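Local coordinates for protein single-stranded-DNA-specific exonuclease RecJ (Thermus thermophilus, PDB 2ZXP) that degrades single-stranded DNA from the 5' end toward the 3' end as an exonuclease that depends on divalent metal ions, at residues R76-Y81 / V135-T140. Residues are numbered along the deposited sequence; the frame is centred on the assembly and turned at random.
Sequences RVHGDY and VDCGIT. With MN (manganese (II) ion), chain C; MN (manganese (II) ion), chain B.
D80 and D136 meet at a manganese ion: D80 OD1 binds the chain C ion at 2.2 Å, and D136 OD1 reaches the same ion at 1.9 Å. Their carboxylate planes are turned 39° apart. D136 also bridges to the second manganese, chain B, which its OD2 binds at 2.1 Å. With CG anti to its backbone N (chi1 -168°), D136 sends the carboxylate out between the two ions, and H161 hydrogen-bonds to OD2 as well. D80 OD2 takes Y81 N from above the carboxylate plane and lies over the centre of the Y81 ring, which steadies the group while OD1 holds the metal.

Behind the metals the packing is close. V77 CG1 lies 3.8 Å from V135 CG2, and helix 83-98 covers both valines through T89. Strands 74-78 and 131-134 are parallel neighbours in the five-stranded sheet of the DHH domain, with the metal-binding aspartates just beyond them. V135 N points to H78 O, a doubtfully short bond because that oxygen's place is unsure. G79, lacking a side chain, lets the segments close up, its CA 3.3 Å from V135 O.

On the more open side, C137 SG meets the H78 ring edge in plane, 3.5 Å from CD2.

D82 completes the protein ligands of the first ion; D84, H160 and D221 those of the second. A water lies 2.5 Å from each manganese ion, and this bridged pair fits the conclusion that DNA cleavage requires two metals, with the water a plausible nucleophile.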
# COMPACT_ATOMS: atom_id res chain seq x y z
N ARG A 76 -1.81 34.96 -6.41
CA ARG A 76 -2.24 34.44 -5.12
C ARG A 76 -2.34 32.92 -5.25
O ARG A 76 -3.04 32.41 -6.13
CB ARG A 76 -3.59 35.01 -4.71
CG ARG A 76 -4.21 34.30 -3.52
CD ARG A 76 -5.45 34.98 -2.98
NE ARG A 76 -5.11 36.17 -2.22
CZ ARG A 76 -5.72 36.52 -1.09
NH1 ARG A 76 -6.70 35.76 -0.61
NH2 ARG A 76 -5.35 37.62 -0.42
N VAL A 77 -1.62 32.20 -4.39
CA VAL A 77 -1.65 30.74 -4.42
C VAL A 77 -2.58 30.26 -3.30
O VAL A 77 -2.32 30.46 -2.11
CB VAL A 77 -0.25 30.14 -4.24
CG1 VAL A 77 -0.33 28.62 -4.08
CG2 VAL A 77 0.61 30.48 -5.43
N HIS A 78 -3.67 29.64 -3.73
CA HIS A 78 -4.72 29.11 -2.86
C HIS A 78 -4.52 27.60 -2.83
O HIS A 78 -4.84 26.92 -3.80
CB HIS A 78 -6.07 29.47 -3.47
CG HIS A 78 -7.26 28.99 -2.70
ND1 HIS A 78 -8.00 29.81 -1.86
CD2 HIS A 78 -7.88 27.78 -2.68
CE1 HIS A 78 -9.01 29.12 -1.36
NE2 HIS A 78 -8.96 27.89 -1.84
N GLY A 79 -3.99 27.07 -1.73
CA GLY A 79 -3.77 25.64 -1.66
C GLY A 79 -4.64 25.00 -0.61
O GLY A 79 -5.38 25.68 0.08
N ASP A 80 -4.58 23.68 -0.50
CA ASP A 80 -5.38 23.00 0.52
C ASP A 80 -4.60 23.06 1.83
O ASP A 80 -3.45 23.50 1.84
CB ASP A 80 -5.64 21.55 0.13
CG ASP A 80 -6.64 20.89 1.05
OD1 ASP A 80 -6.81 19.66 0.97
OD2 ASP A 80 -7.26 21.61 1.86
N TYR A 81 -5.20 22.62 2.93
CA TYR A 81 -4.52 22.71 4.20
C TYR A 81 -3.83 21.43 4.69
O TYR A 81 -3.19 21.46 5.75
CB TYR A 81 -5.48 23.24 5.27
CG TYR A 81 -6.86 22.63 5.18
CD1 TYR A 81 -7.04 21.25 5.21
CD2 TYR A 81 -8.00 23.44 4.99
CE1 TYR A 81 -8.30 20.68 5.03
CE2 TYR A 81 -9.27 22.88 4.81
CZ TYR A 81 -9.40 21.50 4.83
OH TYR A 81 -10.62 20.93 4.59
N VAL A 135 -4.27 25.14 -5.51
CA VAL A 135 -3.43 23.96 -5.46
C VAL A 135 -4.17 22.87 -4.69
O VAL A 135 -4.74 23.13 -3.63
CB VAL A 135 -2.08 24.26 -4.76
CG1 VAL A 135 -1.26 23.01 -4.64
CG2 VAL A 135 -1.31 25.30 -5.54
N ASP A 136 -4.17 21.67 -5.24
CA ASP A 136 -4.83 20.54 -4.61
C ASP A 136 -6.32 20.80 -4.37
O ASP A 136 -6.91 20.24 -3.45
CB ASP A 136 -4.14 20.22 -3.28
CG ASP A 136 -4.57 18.88 -2.69
OD1 ASP A 136 -4.67 18.81 -1.46
OD2 ASP A 136 -4.78 17.90 -3.43
N CYS A 137 -6.92 21.67 -5.18
CA CYS A 137 -8.34 21.98 -5.03
C CYS A 137 -8.88 22.86 -6.15
O CYS A 137 -8.14 23.22 -7.09
CB CYS A 137 -8.61 22.67 -3.68
SG CYS A 137 -8.16 24.44 -3.55
N GLY A 138 -10.16 23.19 -6.06
CA GLY A 138 -10.80 24.04 -7.05
C GLY A 138 -11.36 23.34 -8.27
O GLY A 138 -11.84 23.99 -9.19
N ILE A 139 -11.30 22.01 -8.30
CA ILE A 139 -11.84 21.29 -9.45
C ILE A 139 -13.38 21.41 -9.47
O ILE A 139 -13.98 21.49 -10.54
CB ILE A 139 -11.43 19.79 -9.43
CG1 ILE A 139 -11.74 19.13 -10.78
CG2 ILE A 139 -12.18 19.06 -8.32
CD1 ILE A 139 -10.97 19.75 -11.94
N THR A 140 -13.99 21.44 -8.28
CA THR A 140 -15.45 21.52 -8.16
C THR A 140 -16.02 22.89 -7.75
O THR A 140 -17.21 23.00 -7.44
CB THR A 140 -16.00 20.41 -7.17
OG1 THR A 140 -16.77 21.02 -6.12
CG2 THR A 140 -14.85 19.61 -6.54
MN MN C . -5.42 18.09 0.16
MN MN B . -4.25 16.04 -2.65
O HOH W 1 -4.89 15.64 -0.24